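CMP/dCMP-type deaminase domain-containing protein (Aspergillus oryzae RIB40, PDB 7DS1) probably deaminates the side chain-reduced pyrimidine intermediate DARIPP in fungal riboflavin biosynthesis, using a zinc ion held in a cytidine deaminase-type fold. Local coordinates at residues T24-G29 / E169-G174. Numbering follows the deposited sequence.
Sequences TNFRVG and EVAVAG. With HJL ([(2~{R},3~{S},4~{S})-5-[[2,5-bis(azanyl)-6-oxidanylidene-1~{H}-pyrimidin-4-yl]amino]-2,3,4-tris(oxidanyl)pentyl] dihydrogen phosphate), chain C.
Arg27 sets its CG beside the backbone N (chi1 -60°) and then bends at chi3 (78°), and this bend turns NH1 toward the carbonyl of Val170, in the last turn of helix 164-171. Phe26 also places CG beside its own N (chi1 -64°), but its ring runs alongside the Val172 side chain. The Arg27 NH1 to Val170 O hydrogen bond is 2.9 Å long and somewhat bent, with the donor a little off the carbonyl plane. Two methyl groups flank this nitrogen. Val170 CG1 comes within 3.6 Å of Arg27 NH1. Ala173 CB lies 3.4 Å from Arg27 NH1. One residue further along the helix, Ala171 O accepts the backbone N-H of Arg27 in the carbonyl plane, on a lone pair, at 2.9 Å and nearly straight. Ala171 O also lies in plane at the edge of the Phe26 ring and receives a CA-H...O contact from Phe26 CA (3.4 Å). A reciprocal one runs from Ala171 CA to Arg27 O. Apolar contact is completed by Val172 CG1, 3.8 Å from Phe26 CE1 at the ring edge.

Phe26 CD2, on the other flank of the ring, approaches the linking nitrogen N1' of the bound DARIPP at 3.4 Å, while Val28 packs its methyls against the pyrimidine. Arg27 NE donates to Ser19 O, in the loop after helix 4-16, so the side chain also ties the loop start to the helix end, and His175 donates to Asn25 O. Two carbonyls from the last turn of helix 164-171, at the helix end, which is expected to carry partial negative charge, thus engage the arginine, one through its backbone and one through its probably cationic side chain, anchoring from behind a loop whose opposite side lines the substrate pocket.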
loop_
_atom_site.group_PDB
_atom_site.type_symbol
_atom_site.label_atom_id
_atom_site.label_comp_id
_atom_site.label_asym_id
_atom_site.label_seq_id
_atom_site.Cartn_x
_atom_site.Cartn_y
_atom_site.Cartn_z
ATOM N N THR A 24 8.943 8.107 13.799
ATOM C CA THR A 24 9.759 7.059 13.197
ATOM C C THR A 24 9.155 6.426 11.952
ATOM O O THR A 24 9.770 5.507 11.395
ATOM C CB THR A 24 10.041 5.951 14.224
ATOM O OG1 THR A 24 8.801 5.481 14.765
ATOM C CG2 THR A 24 10.929 6.465 15.342
ATOM N N ASN A 25 7.985 6.866 11.496
ATOM C CA ASN A 25 7.346 6.213 10.358
ATOM C C ASN A 25 6.597 7.256 9.529
ATOM O O ASN A 25 6.659 8.458 9.804
ATOM C CB ASN A 25 6.427 5.083 10.837
ATOM C CG ASN A 25 5.245 5.592 11.643
ATOM O OD1 ASN A 25 5.140 6.786 11.934
ATOM N ND2 ASN A 25 4.348 4.685 11.999
ATOM N N PHE A 26 5.881 6.781 8.512
ATOM C CA PHE A 26 5.142 7.622 7.580
ATOM C C PHE A 26 3.654 7.322 7.688
ATOM O O PHE A 26 3.258 6.158 7.815
ATOM C CB PHE A 26 5.587 7.375 6.126
ATOM C CG PHE A 26 7.022 7.735 5.842
ATOM C CD1 PHE A 26 7.452 9.051 5.916
ATOM C CD2 PHE A 26 7.929 6.760 5.441
ATOM C CE1 PHE A 26 8.768 9.390 5.634
ATOM C CE2 PHE A 26 9.248 7.092 5.154
ATOM C CZ PHE A 26 9.670 8.405 5.253
ATOM N N ARG A 27 2.828 8.367 7.599
ATOM C CA ARG A 27 1.375 8.202 7.590
ATOM C C ARG A 27 0.906 7.880 6.177
ATOM O O ARG A 27 0.973 8.733 5.286
ATOM C CB ARG A 27 0.699 9.465 8.108
ATOM C CG ARG A 27 1.109 9.814 9.524
ATOM C CD ARG A 27 0.769 11.253 9.829
ATOM N NE ARG A 27 -0.652 11.443 10.113
ATOM C CZ ARG A 27 -1.390 12.422 9.596
ATOM N NH1 ARG A 27 -0.845 13.290 8.752
ATOM N NH2 ARG A 27 -2.669 12.541 9.927
ATOM N N VAL A 28 0.395 6.663 5.989
ATOM C CA VAL A 28 0.095 6.102 4.675
ATOM C C VAL A 28 -1.293 5.472 4.718
ATOM O O VAL A 28 -1.776 5.077 5.783
ATOM C CB VAL A 28 1.190 5.073 4.289
ATOM C CG1 VAL A 28 0.878 4.355 2.982
ATOM C CG2 VAL A 28 2.544 5.763 4.184
ATOM N N GLY A 29 -1.955 5.414 3.564
ATOM C CA GLY A 29 -3.213 4.700 3.441
ATOM C C GLY A 29 -3.177 3.760 2.254
ATOM O O GLY A 29 -2.474 4.000 1.272
ATOM N N GLU A 169 3.163 15.636 2.470
ATOM C CA GLU A 169 2.874 16.471 3.634
ATOM C C GLU A 169 2.101 15.687 4.688
ATOM O O GLU A 169 2.382 15.803 5.887
ATOM C CB GLU A 169 2.127 17.735 3.198
ATOM C CG GLU A 169 3.041 18.697 2.445
ATOM C CD GLU A 169 2.389 20.018 2.075
ATOM O OE1 GLU A 169 1.154 20.148 2.209
ATOM O OE2 GLU A 169 3.127 20.930 1.642
ATOM N N VAL A 170 1.147 14.857 4.257
ATOM C CA VAL A 170 0.447 13.978 5.193
ATOM C C VAL A 170 1.411 12.964 5.788
ATOM O O VAL A 170 1.407 12.714 7.000
ATOM C CB VAL A 170 -0.737 13.281 4.493
ATOM C CG1 VAL A 170 -1.250 12.107 5.335
ATOM C CG2 VAL A 170 -1.854 14.271 4.230
ATOM N N ALA A 171 2.266 12.377 4.943
ATOM C CA ALA A 171 3.109 11.266 5.380
ATOM C C ALA A 171 4.062 11.674 6.500
ATOM O O ALA A 171 4.331 10.877 7.407
ATOM C CB ALA A 171 3.896 10.711 4.195
ATOM N N VAL A 172 4.583 12.900 6.457
ATOM C CA VAL A 172 5.676 13.307 7.340
ATOM C C VAL A 172 5.204 14.276 8.423
ATOM O O VAL A 172 6.027 14.934 9.061
ATOM C CB VAL A 172 6.851 13.907 6.547
ATOM C CG1 VAL A 172 7.338 12.938 5.480
ATOM C CG2 VAL A 172 6.468 15.263 5.941
ATOM N N ALA A 173 3.891 14.360 8.655
ATOM C CA ALA A 173 3.356 15.349 9.589
ATOM C C ALA A 173 3.920 15.187 11.001
ATOM O O ALA A 173 4.019 16.172 11.742
ATOM C CB ALA A 173 1.828 15.265 9.609
ATOM N N GLY A 174 4.299 13.971 11.392
ATOM C CA GLY A 174 4.875 13.741 12.703
ATOM C C GLY A 174 6.369 13.969 12.820
ATOM O O GLY A 174 6.945 13.675 13.874
HETATM C C2 HJL C . 4.484 2.709 3.979
HETATM C C4 HJL C . 3.485 2.735 6.067
HETATM C C5 HJL C . 4.719 3.102 6.647
HETATM C C6 HJL C . 5.818 3.241 5.833
HETATM N N1 HJL C . 5.661 3.026 4.482
HETATM N N2 HJL C . 4.364 2.490 2.533
HETATM N N3 HJL C . 3.388 2.542 4.748
HETATM N N5 HJL C . 4.834 3.319 8.041
HETATM O O4 HJL C . 2.485 2.592 6.772
HETATM C "C1'" HJL C . 8.368 3.030 5.811
HETATM C "C2'" HJL C . 9.609 3.356 6.666
HETATM C "C3'" HJL C . 9.458 2.726 8.075
HETATM C "C4'" HJL C . 10.851 2.803 8.793
HETATM C "C5'" HJL C . 10.717 2.507 10.311
HETATM N "N1'" HJL C . 7.131 3.609 6.406
HETATM O O1P HJL C . 7.887 1.526 10.580
HETATM O "O2'" HJL C . 10.751 2.844 6.060
HETATM O O2P HJL C . 8.823 -0.796 11.193
HETATM O "O3'" HJL C . 8.480 3.449 8.773
HETATM O O3P HJL C . 9.051 1.371 12.545
HETATM O "O4'" HJL C . 11.726 1.881 8.261
HETATM O "O5'" HJL C . 10.321 1.133 10.416
HETATM P PAN HJL C . 8.970 0.819 11.197
#